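Local coordinates for protein CurF (Lyngbya majuscula, PDB 2Q35) that probably acts as a crotonase-fold (ECH2) decarboxylase in the beta-branching of a polyketide chain, at residues N58-G63 with I93-Q98; H100-G105 with V122-F127; G105-L110 with L140-K145. The protein carries 1 engineered substitution. One frame throughout, in Å; residues are numbered along the deposited sequence.

Interaction 1: residues N58-G63 with I93-Q98; sequences NYFSSG and IIAAMQ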
ATOM      1  N   ASN A  58     -30.499  -2.789   6.744  1.00 19.12           N
ATOM      2  CA  ASN A  58     -29.685  -3.236   5.612  1.00 18.59           C
ATOM      3  C   ASN A  58     -28.791  -2.157   5.008  1.00 16.45           C
ATOM      4  O   ASN A  58     -28.100  -2.441   4.029  1.00 14.27           O
ATOM      5  CB  ASN A  58     -30.586  -3.777   4.503  1.00 19.64           C
ATOM      6  CG  ASN A  58     -31.189  -5.131   4.845  1.00 20.93           C
ATOM      7  OD1 ASN A  58     -30.591  -5.918   5.580  1.00 29.68           O
ATOM      8  ND2 ASN A  58     -32.368  -5.401   4.312  1.00 26.16           N
ATOM      9  N   TYR A  59     -28.833  -0.947   5.571  1.00 16.47           N
ATOM     10  CA  TYR A  59     -28.189   0.224   4.958  1.00 16.27           C
ATOM     11  C   TYR A  59     -27.258   0.952   5.901  1.00 14.98           C
ATOM     12  O   TYR A  59     -27.644   1.323   7.025  1.00 15.74           O
ATOM     13  CB  TYR A  59     -29.237   1.221   4.463  1.00 17.28           C
ATOM     14  CG  TYR A  59     -30.134   0.647   3.418  1.00 17.39           C
ATOM     15  CD1 TYR A  59     -29.730   0.597   2.094  1.00 16.62           C
ATOM     16  CD2 TYR A  59     -31.369   0.115   3.768  1.00 19.97           C
ATOM     17  CE1 TYR A  59     -30.560   0.030   1.118  1.00 22.15           C
ATOM     18  CE2 TYR A  59     -32.209  -0.446   2.810  1.00 20.68           C
ATOM     19  CZ  TYR A  59     -31.789  -0.492   1.495  1.00 23.63           C
ATOM     20  OH  TYR A  59     -32.638  -1.032   0.555  1.00 24.39           O
ATOM     21  N   PHE A  60     -26.031   1.156   5.432  1.00 14.68           N
ATOM     22  CA  PHE A  60     -25.154   2.104   6.084  1.00 13.49           C
ATOM     23  C   PHE A  60     -25.464   3.504   5.521  1.00 14.22           C
ATOM     24  O   PHE A  60     -25.964   4.363   6.237  1.00 14.95           O
ATOM     25  CB  PHE A  60     -23.664   1.739   5.930  1.00 12.68           C
ATOM     26  CG  PHE A  60     -22.739   2.809   6.479  1.00 13.04           C
ATOM     27  CD1 PHE A  60     -22.570   2.935   7.845  1.00 14.31           C
ATOM     28  CD2 PHE A  60     -22.072   3.720   5.618  1.00 14.82           C
ATOM     29  CE1 PHE A  60     -21.700   3.926   8.395  1.00 15.60           C
ATOM     30  CE2 PHE A  60     -21.227   4.734   6.156  1.00 13.64           C
ATOM     31  CZ  PHE A  60     -21.052   4.828   7.548  1.00 15.19           C
ATOM     32  N   SER A  61     -25.174   3.713   4.234  1.00 13.38           N
ATOM     33  CA  SER A  61     -25.485   4.981   3.564  1.00 13.73           C
ATOM     34  C   SER A  61     -25.639   4.804   2.059  1.00 13.73           C
ATOM     35  O   SER A  61     -24.798   4.181   1.409  1.00 13.41           O
ATOM     36  CB  SER A  61     -24.390   6.014   3.864  1.00 15.14           C
ATOM     37  OG  SER A  61     -24.660   7.207   3.121  1.00 14.62           O
ATOM     38  N   SER A  62     -26.724   5.359   1.511  1.00 14.70           N
ATOM     39  CA  SER A  62     -27.037   5.229   0.081  1.00 15.21           C
ATOM     40  C   SER A  62     -26.499   6.411  -0.736  1.00 14.27           C
ATOM     41  O   SER A  62     -26.641   6.438  -1.956  1.00 15.53           O
ATOM     42  CB  SER A  62     -28.557   5.065  -0.139  1.00 16.91           C
ATOM     43  OG  SER A  62     -29.017   3.862   0.470  1.00 19.66           O
ATOM     44  N   GLY A  63     -25.841   7.360  -0.070  1.00 14.57           N
ATOM     45  CA  GLY A  63     -25.302   8.514  -0.801  1.00 16.08           C
ATOM     46  C   GLY A  63     -26.376   9.327  -1.503  1.00 16.11           C
ATOM     47  O   GLY A  63     -27.521   9.418  -1.024  1.00 15.53           O
ATOM     48  N   ILE A  93     -12.961   8.125  14.689  1.00 11.09           N
ATOM     49  CA  ILE A  93     -14.257   7.627  14.240  1.00 11.71           C
ATOM     50  C   ILE A  93     -14.085   6.224  13.655  1.00 11.79           C
ATOM     51  O   ILE A  93     -13.173   5.992  12.844  1.00 11.71           O
ATOM     52  CB  ILE A  93     -14.871   8.559  13.158  1.00 12.70           C
ATOM     53  CG1 ILE A  93     -15.048   9.982  13.672  1.00 13.46           C
ATOM     54  CG2 ILE A  93     -16.235   8.011  12.618  1.00 12.19           C
ATOM     55  CD1 ILE A  93     -15.410  10.951  12.508  1.00 14.18           C
ATOM     56  N   ILE A  94     -14.955   5.294  14.067  1.00 11.72           N
ATOM     57  CA  ILE A  94     -15.044   3.957  13.461  1.00 12.83           C
ATOM     58  C   ILE A  94     -16.358   3.863  12.682  1.00 10.97           C
ATOM     59  O   ILE A  94     -17.428   4.063  13.250  1.00 12.70           O
ATOM     60  CB  ILE A  94     -15.052   2.865  14.546  1.00 11.24           C
ATOM     61  CG1 ILE A  94     -13.810   2.984  15.453  1.00 11.38           C
ATOM     62  CG2 ILE A  94     -15.170   1.449  13.930  1.00 13.06           C
ATOM     63  CD1 ILE A  94     -13.825   2.115  16.722  1.00 15.15           C
ATOM     64  N   ALA A  95     -16.285   3.574  11.383  1.00 10.56           N
ATOM     65  CA  ALA A  95     -17.497   3.479  10.566  1.00 10.03           C
ATOM     66  C   ALA A  95     -17.895   2.015  10.590  1.00 11.04           C
ATOM     67  O   ALA A  95     -17.208   1.188   9.992  1.00 13.61           O
ATOM     68  CB  ALA A  95     -17.232   3.888   9.151  1.00 12.57           C
ATOM     69  N   ALA A  96     -18.993   1.741  11.257  1.00 11.57           N
ATOM     70  CA  ALA A  96     -19.504   0.351  11.344  1.00 11.12           C
ATOM     71  C   ALA A  96     -20.529   0.181  10.229  1.00 11.30           C
ATOM     72  O   ALA A  96     -21.714   0.498  10.381  1.00 12.40           O
ATOM     73  CB  ALA A  96     -20.124   0.078  12.725  1.00 14.03           C
ATOM     74  N   MET A  97     -20.046  -0.230   9.065  1.00 11.51           N
ATOM     75  CA  MET A  97     -20.891  -0.285   7.890  1.00 12.50           C
ATOM     76  C   MET A  97     -21.582  -1.665   7.889  1.00 12.06           C
ATOM     77  O   MET A  97     -21.173  -2.577   7.172  1.00 14.05           O
ATOM     78  CB  MET A  97     -20.084  -0.025   6.629  1.00 14.60           C
ATOM     79  CG  MET A  97     -19.372   1.320   6.657  1.00 14.79           C
ATOM     80  SD  MET A  97     -18.798   1.873   5.020  1.00 18.01           S
ATOM     81  CE  MET A  97     -17.943   0.402   4.440  1.00 20.02           C
ATOM     82  N   GLN A  98     -22.628  -1.760   8.699  1.00 13.87           N
ATOM     83  CA  GLN A  98     -23.356  -3.043   8.884  1.00 12.93           C
ATOM     84  C   GLN A  98     -24.262  -3.366   7.699  1.00 14.43           C
ATOM     85  O   GLN A  98     -24.791  -4.490   7.589  1.00 16.28           O
ATOM     86  CB  GLN A  98     -24.145  -3.015  10.208  1.00 14.07           C
ATOM     87  CG  GLN A  98     -25.607  -2.501  10.166  1.00 15.33           C
ATOM     88  CD  GLN A  98     -25.804  -1.145   9.491  1.00 16.26           C
ATOM     89  OE1 GLN A  98     -24.933  -0.251   9.539  1.00 16.80           O
ATOM     90  NE2 GLN A  98     -26.948  -0.990   8.834  1.00 14.40           N
TER
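The F60 ring lies against the side chain of M97, whose CG sits over the ring centre, 3.6 Å from the F60 centroid and only 6° off its normal. In this crotonase fold the contact joins the loop that follows strand 50-54 to the neighbouring parallel strand 93-97. F60 carries its CG anti to the backbone N, on the side of M97. M97 SD remains over the same face, 4.2 Å from the F60 centroid, a Met-aromatic contact. A96 O and A95 CB approach the ring obliquely, at 3.6 Å from F60 CD1 and 4.2 Å from F60 CZ respectively; L53 of strand 50-54 also packs on F60. M97 is the centre of an inverse gamma turn, closed by a weak bond from Q98 N to A96 O. The Q98 side chain then bends at its second torsion, which turns CD toward the loop. Both ends of its amide have further partners: NE2 also bonds G57 O, and OE1 accepts from G55 N, which together should fix its rotation. Toward Y59 the N-H points almost straight, at 167°, and Y59 O lies in the Q98 amide plane, yet Q98 NE2 stands above the Y59 carbonyl plane, 76° out of it, at 3.0 Å from Y59 O.

Interaction 2: residues H100-G105 with V122-F127; sequences HSFGGG and VYATNF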
ATOM      1  N   HIS A 100     -25.418  -1.750   3.362  1.00 12.74           N
ATOM      2  CA  HIS A 100     -24.857  -1.416   2.072  1.00 12.73           C
ATOM      3  C   HIS A 100     -24.318   0.013   2.150  1.00 12.71           C
ATOM      4  O   HIS A 100     -24.818   0.835   2.929  1.00 13.86           O
ATOM      5  CB  HIS A 100     -25.943  -1.411   1.009  1.00 13.95           C
ATOM      6  CG  HIS A 100     -26.756  -2.667   0.957  1.00 14.27           C
ATOM      7  ND1 HIS A 100     -26.200  -3.905   0.720  1.00 16.67           N
ATOM      8  CD2 HIS A 100     -28.091  -2.863   1.048  1.00 17.63           C
ATOM      9  CE1 HIS A 100     -27.158  -4.818   0.696  1.00 17.02           C
ATOM     10  NE2 HIS A 100     -28.314  -4.214   0.906  1.00 18.22           N
ATOM     11  N   SER A 101     -23.332   0.288   1.305  1.00 13.75           N
ATOM     12  CA  SER A 101     -22.841   1.678   1.140  1.00 12.76           C
ATOM     13  C   SER A 101     -22.587   1.962  -0.333  1.00 13.79           C
ATOM     14  O   SER A 101     -21.753   1.293  -0.962  1.00 13.68           O
ATOM     15  CB  SER A 101     -21.537   1.850   1.922  1.00 14.26           C
ATOM     16  OG  SER A 101     -21.666   1.458   3.273  1.00 14.04           O
ATOM     17  N   PHE A 102     -23.291   2.967  -0.879  1.00 13.87           N
ATOM     18  CA  PHE A 102     -23.227   3.269  -2.302  1.00 14.90           C
ATOM     19  C   PHE A 102     -22.733   4.697  -2.532  1.00 15.50           C
ATOM     20  O   PHE A 102     -23.231   5.630  -1.895  1.00 15.64           O
ATOM     21  CB  PHE A 102     -24.611   3.173  -2.936  1.00 16.20           C
ATOM     22  CG  PHE A 102     -25.258   1.814  -2.804  1.00 16.84           C
ATOM     23  CD1 PHE A 102     -26.353   1.650  -1.976  1.00 20.70           C
ATOM     24  CD2 PHE A 102     -24.785   0.733  -3.523  1.00 23.33           C
ATOM     25  CE1 PHE A 102     -26.978   0.411  -1.838  1.00 21.48           C
ATOM     26  CE2 PHE A 102     -25.412  -0.515  -3.406  1.00 20.02           C
ATOM     27  CZ  PHE A 102     -26.510  -0.666  -2.549  1.00 17.90           C
ATOM     28  N   GLY A 103     -21.786   4.846  -3.453  1.00 17.06           N
ATOM     29  CA  GLY A 103     -21.326   6.163  -3.928  1.00 15.45           C
ATOM     30  C   GLY A 103     -20.760   7.001  -2.800  1.00 15.86           C
ATOM     31  O   GLY A 103     -19.871   6.543  -2.071  1.00 15.17           O
ATOM     32  N   GLY A 104     -21.322   8.198  -2.630  1.00 15.35           N
ATOM     33  CA  GLY A 104     -20.955   9.057  -1.505  1.00 15.50           C
ATOM     34  C   GLY A 104     -21.103   8.358  -0.162  1.00 15.77           C
ATOM     35  O   GLY A 104     -20.407   8.694   0.812  1.00 15.63           O
ATOM     36  N   GLY A 105     -22.023   7.386  -0.091  1.00 14.09           N
ATOM     37  CA  GLY A 105     -22.236   6.648   1.158  1.00 13.94           C
ATOM     38  C   GLY A 105     -21.060   5.743   1.509  1.00 13.33           C
ATOM     39  O   GLY A 105     -20.758   5.530   2.686  1.00 13.80           O
ATOM     40  N   VAL A 122     -23.539  -4.956   0.195  1.00 15.19           N
ATOM     41  CA  VAL A 122     -22.978  -4.571  -1.071  1.00 15.68           C
ATOM     42  C   VAL A 122     -22.362  -3.173  -0.942  1.00 14.27           C
ATOM     43  O   VAL A 122     -22.908  -2.333  -0.238  1.00 14.94           O
ATOM     44  CB  VAL A 122     -24.102  -4.697  -2.167  1.00 18.24           C
ATOM     45  CG1 VAL A 122     -24.080  -3.623  -3.176  1.00 23.40           C
ATOM     46  CG2 VAL A 122     -24.038  -6.114  -2.776  1.00 18.18           C
ATOM     47  N   TYR A 123     -21.227  -2.982  -1.609  1.00 13.98           N
ATOM     48  CA  TYR A 123     -20.458  -1.707  -1.570  1.00 13.10           C
ATOM     49  C   TYR A 123     -20.082  -1.297  -2.990  1.00 14.11           C
ATOM     50  O   TYR A 123     -19.654  -2.117  -3.792  1.00 13.98           O
ATOM     51  CB  TYR A 123     -19.202  -1.886  -0.686  1.00 14.07           C
ATOM     52  CG  TYR A 123     -19.597  -2.325   0.706  1.00 14.28           C
ATOM     53  CD1 TYR A 123     -20.025  -1.404   1.652  1.00 15.19           C
ATOM     54  CD2 TYR A 123     -19.667  -3.689   1.027  1.00 15.96           C
ATOM     55  CE1 TYR A 123     -20.451  -1.799   2.916  1.00 12.83           C
ATOM     56  CE2 TYR A 123     -20.095  -4.092   2.272  1.00 14.72           C
ATOM     57  CZ  TYR A 123     -20.496  -3.160   3.203  1.00 13.23           C
ATOM     58  OH  TYR A 123     -20.945  -3.533   4.445  1.00 13.78           O
ATOM     59  N   ALA A 124     -20.203  -0.002  -3.316  1.00 13.39           N
ATOM     60  CA  ALA A 124     -19.911   0.412  -4.689  1.00 13.69           C
ATOM     61  C   ALA A 124     -19.500   1.885  -4.709  1.00 14.30           C
ATOM     62  O   ALA A 124     -20.059   2.672  -3.956  1.00 16.47           O
ATOM     63  CB  ALA A 124     -21.120   0.248  -5.585  1.00 14.13           C
ATOM     64  N   THR A 125     -18.539   2.221  -5.573  1.00 15.56           N
ATOM     65  CA  THR A 125     -18.316   3.618  -5.988  1.00 16.53           C
ATOM     66  C   THR A 125     -18.992   3.612  -7.355  1.00 17.75           C
ATOM     67  O   THR A 125     -18.368   3.253  -8.363  1.00 18.21           O
ATOM     68  CB  THR A 125     -16.815   3.965  -6.149  1.00 16.51           C
ATOM     69  OG1 THR A 125     -16.144   2.952  -6.906  1.00 23.90           O
ATOM     70  CG2 THR A 125     -16.097   4.110  -4.803  1.00 18.17           C
ATOM     71  N   ASN A 126     -20.287   3.934  -7.366  1.00 16.59           N
ATOM     72  CA  ASN A 126     -21.160   3.688  -8.525  1.00 17.64           C
ATOM     73  C   ASN A 126     -21.223   4.826  -9.554  1.00 16.54           C
ATOM     74  O   ASN A 126     -21.965   4.755 -10.524  1.00 15.11           O
ATOM     75  CB  ASN A 126     -22.575   3.302  -8.077  1.00 20.15           C
ATOM     76  CG  ASN A 126     -23.171   4.307  -7.143  1.00 19.74           C
ATOM     77  OD1 ASN A 126     -22.623   5.403  -6.957  1.00 23.22           O
ATOM     78  ND2 ASN A 126     -24.315   3.961  -6.539  1.00 26.03           N
ATOM     79  N   PHE A 127     -20.415   5.864  -9.357  1.00 14.56           N
ATOM     80  CA  PHE A 127     -20.417   6.976 -10.289  1.00 14.84           C
ATOM     81  C   PHE A 127     -20.333   6.518 -11.744  1.00 14.02           C
ATOM     82  O   PHE A 127     -21.154   6.905 -12.574  1.00 14.03           O
ATOM     83  CB  PHE A 127     -19.262   7.920  -9.949  1.00 14.45           C
ATOM     84  CG  PHE A 127     -19.120   8.195  -8.474  1.00 15.35           C
ATOM     85  CD1 PHE A 127     -19.951   9.128  -7.841  1.00 17.51           C
ATOM     86  CD2 PHE A 127     -18.155   7.533  -7.719  1.00 13.68           C
ATOM     87  CE1 PHE A 127     -19.813   9.406  -6.472  1.00 15.94           C
ATOM     88  CE2 PHE A 127     -18.018   7.800  -6.360  1.00 18.46           C
ATOM     89  CZ  PHE A 127     -18.862   8.746  -5.737  1.00 17.08           C
TER
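Strands 100-102 and 122-124 run parallel, their axes 14° apart and 4.9 Å at closest approach, laced by S101 N to V122 O, A124 N to S101 O and G103 N to A124 O. The H100 ring extends this ladder: its ND1 accepts V122 N-H, with V122 N 2.9 Å from H100 ND1 and in the ring plane. On one face of the sheet F102 CE2 touches V122 CG1 at 3.4 Å, while A124 CB lies at the ring edge, 4.2 Å from F102 CD2. On the other, S101 OG meets the edge of the Y123 ring, 3.5 Å from CE1; Y123 OH reaches on to M97 O and S118 N. N126 holds CG between its backbone N and carbonyl carbon, the crowded position, and sets OD1 3.4 Å from G103 CA. A CB on G103 would clash there, and the residue also has positive phi. G103 is the N-cap of helix 104-110, and F127 CZ lies 3.9 Å from G103 C. In crotonases a glycine-rich turn of this kind, from a short strand into a helix, supplies one backbone N-H of the oxyanion hole; the arrangement here is consistent with that.

Interaction 3: residues G105-L110 with L140-K145; sequences GLLLGL and LILREK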
ATOM      1  N   GLY A 105     -22.023   7.386  -0.091  1.00 14.09           N
ATOM      2  CA  GLY A 105     -22.236   6.648   1.158  1.00 13.94           C
ATOM      3  C   GLY A 105     -21.060   5.743   1.509  1.00 13.33           C
ATOM      4  O   GLY A 105     -20.758   5.530   2.686  1.00 13.80           O
ATOM      5  N   LEU A 106     -20.398   5.195   0.496  1.00 12.33           N
ATOM      6  CA  LEU A 106     -19.184   4.413   0.752  1.00 14.69           C
ATOM      7  C   LEU A 106     -18.085   5.388   1.184  1.00 15.18           C
ATOM      8  O   LEU A 106     -17.345   5.109   2.119  1.00 15.50           O
ATOM      9  CB  LEU A 106     -18.748   3.605  -0.484  1.00 14.30           C
ATOM     10  CG  LEU A 106     -17.409   2.883  -0.387  1.00 15.03           C
ATOM     11  CD1 LEU A 106     -17.432   1.877   0.769  1.00 17.14           C
ATOM     12  CD2 LEU A 106     -17.017   2.193  -1.730  1.00 17.09           C
ATOM     13  N   LEU A 107     -17.972   6.523   0.496  1.00 14.69           N
ATOM     14  CA  LEU A 107     -16.945   7.506   0.890  1.00 14.33           C
ATOM     15  C   LEU A 107     -17.139   8.020   2.296  1.00 14.06           C
ATOM     16  O   LEU A 107     -16.168   8.189   3.026  1.00 14.62           O
ATOM     17  CB  LEU A 107     -16.865   8.669  -0.106  1.00 15.35           C
ATOM     18  CG  LEU A 107     -15.963   8.381  -1.322  1.00 22.11           C
ATOM     19  CD1 LEU A 107     -14.492   8.308  -0.867  1.00 23.94           C
ATOM     20  CD2 LEU A 107     -16.351   7.117  -2.100  1.00 25.47           C
ATOM     21  N   LEU A 108     -18.399   8.236   2.695  1.00 13.08           N
ATOM     22  CA  LEU A 108     -18.717   8.676   4.046  1.00 13.99           C
ATOM     23  C   LEU A 108     -18.070   7.774   5.073  1.00 14.17           C
ATOM     24  O   LEU A 108     -17.455   8.233   6.040  1.00 14.73           O
ATOM     25  CB  LEU A 108     -20.225   8.653   4.261  1.00 14.10           C
ATOM     26  CG  LEU A 108     -20.665   9.230   5.620  1.00 15.74           C
ATOM     27  CD1 LEU A 108     -20.477  10.753   5.648  1.00 21.29           C
ATOM     28  CD2 LEU A 108     -22.113   8.892   5.921  1.00 15.98           C
ATOM     29  N   GLY A 109     -18.214   6.453   4.885  1.00 12.97           N
ATOM     30  CA  GLY A 109     -17.535   5.564   5.807  1.00 15.42           C
ATOM     31  C   GLY A 109     -16.028   5.604   5.688  1.00 14.17           C
ATOM     32  O   GLY A 109     -15.316   5.521   6.697  1.00 14.51           O
ATOM     33  N   LEU A 110     -15.515   5.691   4.465  1.00 14.51           N
ATOM     34  CA  LEU A 110     -14.075   5.618   4.257  1.00 13.22           C
ATOM     35  C   LEU A 110     -13.333   6.876   4.731  1.00 13.42           C
ATOM     36  O   LEU A 110     -12.097   6.846   4.839  1.00 15.68           O
ATOM     37  CB  LEU A 110     -13.730   5.313   2.786  1.00 13.98           C
ATOM     38  CG  LEU A 110     -14.101   3.916   2.301  1.00 15.77           C
ATOM     39  CD1 LEU A 110     -13.802   3.819   0.805  1.00 17.22           C
ATOM     40  CD2 LEU A 110     -13.314   2.867   3.046  1.00 20.64           C
ATOM     41  N   LEU A 140      -8.420   9.705  -4.180  1.00 16.19           N
ATOM     42  CA  LEU A 140      -7.484   9.904  -3.085  1.00 15.85           C
ATOM     43  C   LEU A 140      -7.771   8.921  -1.953  1.00 15.51           C
ATOM     44  O   LEU A 140      -6.888   8.178  -1.511  1.00 16.09           O
ATOM     45  CB  LEU A 140      -7.566  11.344  -2.550  1.00 15.86           C
ATOM     46  CG  LEU A 140      -6.660  11.681  -1.352  1.00 18.50           C
ATOM     47  CD1 LEU A 140      -5.197  11.708  -1.758  1.00 22.48           C
ATOM     48  CD2 LEU A 140      -7.042  13.018  -0.725  1.00 15.33           C
ATOM     49  N   ILE A 141      -9.012   8.931  -1.495  1.00 15.72           N
ATOM     50  CA  ILE A 141      -9.389   8.154  -0.313  1.00 16.86           C
ATOM     51  C   ILE A 141      -9.377   6.648  -0.610  1.00 18.08           C
ATOM     52  O   ILE A 141      -8.830   5.872   0.181  1.00 16.89           O
ATOM     53  CB  ILE A 141     -10.733   8.645   0.257  1.00 17.32           C
ATOM     54  CG1 ILE A 141     -10.585  10.053   0.850  1.00 18.22           C
ATOM     55  CG2 ILE A 141     -11.243   7.709   1.353  1.00 18.50           C
ATOM     56  CD1 ILE A 141      -9.697  10.152   2.156  1.00 19.08           C
ATOM     57  N   LEU A 142      -9.930   6.226  -1.748  1.00 17.55           N
ATOM     58  CA  LEU A 142      -9.915   4.777  -2.024  1.00 18.73           C
ATOM     59  C   LEU A 142      -8.520   4.200  -2.200  1.00 19.31           C
ATOM     60  O   LEU A 142      -8.240   3.099  -1.716  1.00 19.05           O
ATOM     61  CB  LEU A 142     -10.771   4.448  -3.244  1.00 20.08           C
ATOM     62  CG  LEU A 142     -12.146   3.938  -2.818  1.00 24.40           C
ATOM     63  CD1 LEU A 142     -13.065   5.078  -2.352  1.00 25.27           C
ATOM     64  CD2 LEU A 142     -12.758   3.121  -3.957  1.00 30.26           C
ATOM     65  N   ARG A 143      -7.640   4.919  -2.887  1.00 18.48           N
ATOM     66  CA  ARG A 143      -6.281   4.426  -3.082  1.00 19.74           C
ATOM     67  C   ARG A 143      -5.549   4.342  -1.753  1.00 21.11           C
ATOM     68  O   ARG A 143      -4.835   3.373  -1.498  1.00 22.47           O
ATOM     69  CB  ARG A 143      -5.505   5.267  -4.106  1.00 20.49           C
ATOM     70  CG  ARG A 143      -6.127   5.143  -5.479  1.00 22.54           C
ATOM     71  CD  ARG A 143      -5.183   5.419  -6.618  1.00 33.74           C
ATOM     72  NE  ARG A 143      -5.081   6.838  -6.931  1.00 34.35           N
ATOM     73  CZ  ARG A 143      -4.562   7.302  -8.067  1.00 32.56           C
ATOM     74  NH1 ARG A 143      -4.120   6.455  -8.987  1.00 33.79           N
ATOM     75  NH2 ARG A 143      -4.483   8.608  -8.287  1.00 36.46           N
ATOM     76  N   GLU A 144      -5.745   5.341  -0.896  1.00 19.96           N
ATOM     77  CA  GLU A 144      -5.103   5.336   0.413  1.00 21.16           C
ATOM     78  C   GLU A 144      -5.594   4.177   1.266  1.00 21.11           C
ATOM     79  O   GLU A 144      -4.788   3.492   1.889  1.00 22.65           O
ATOM     80  CB  GLU A 144      -5.288   6.681   1.137  1.00 20.90           C
ATOM     81  CG  GLU A 144      -4.798   6.703   2.597  1.00 24.62           C
ATOM     82  CD  GLU A 144      -3.278   6.816   2.736  1.00 28.96           C
ATOM     83  OE1 GLU A 144      -2.558   6.877   1.707  1.00 26.86           O
ATOM     84  OE2 GLU A 144      -2.802   6.840   3.901  1.00 31.06           O
ATOM     85  N   LYS A 145      -6.890   3.923   1.245  1.00 21.57           N
ATOM     86  CA  LYS A 145      -7.475   3.033   2.241  1.00 21.77           C
ATOM     87  C   LYS A 145      -7.798   1.624   1.787  1.00 23.34           C
ATOM     88  O   LYS A 145      -7.679   0.690   2.590  1.00 23.16           O
ATOM     89  CB  LYS A 145      -8.677   3.682   2.886  1.00 24.09           C
ATOM     90  CG  LYS A 145      -8.332   5.066   3.412  1.00 25.21           C
ATOM     91  CD  LYS A 145      -9.208   5.415   4.553  1.00 26.86           C
ATOM     92  CE  LYS A 145      -8.864   6.805   5.058  1.00 25.11           C
ATOM     93  NZ  LYS A 145      -9.651   7.038   6.291  1.00 22.26           N
TER
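The flat group at this contact is the peptide carbonyl of L110, which K145 NZ approaches from a position tilted 23° from the carbonyl plane, while I141 CG2 lies 3.7 Å from L110 O. It ends helix 104-110, which in this crotonase fold packs on helix 138-146; the axes of segments 105-110 and 140-145 cross at 54° and come within 10.4 Å. The K145 NZ to L110 O bond is 2.9 Å long, with a C=O...donor angle of 154°. K145 starts with CG beside its backbone N, and the extended chain beyond carries NZ to the C-terminal end of helix 104-110; K145 CD and CE each come to 3.2 Å from L110 O. The ammonium group would probably add to the favourable electrostatics at a helix C-terminus, where carbonyls concentrate negative potential. An alanine in place of K145 would probably leave L110 O without this charged mate and open a gap where CD and CE now lie against it. Beside the polar grip the interface is aliphatic. L110 CB rests on I141 CG2, and L107 CD1 lies 3.9 Å from I141 CB. Both L107 and L110 meet the side chain of L142 at about a right angle. L142 also packs on A151 and I155 of helix 148-157, and I141 on I211 of helix 197-230, which places the pair deep in the chain. Helix 138-146 also reaches other subunits: R143 NH1 bonds L207 O of the second subunit, and K145 packs on E149 of the third. The methyls converge on L142 CD1, which is 3.8 Å from L107 CD1 and only 3.5 Å from L110 CD1, tighter than usual for two carbons.

Overall arrangement
From the N terminus, interaction 1 comes first: it closes the span with helices 66-73 and 83-87, bringing the loop after strand 50-54 onto strand 93-97. The chain then passes into strand 100-102, where H100 pairs by backbone with N58 and F60; the 58-63 loop thus touches both strand 93-97 and strand 100-102. Interaction 2 closes the span through helix 104-110 and strand 114-118, interaction 3 that through strands 114-118 and 122-124 and helix 127-130. These two cross, sharing G105 and helix 104-110, and T125 packs on L106 and L142. Together they tie the six-stranded sheet, the small three-stranded sheet, helix 104-110, which follows strand 100-102, and helix 138-146 at the subunit interface.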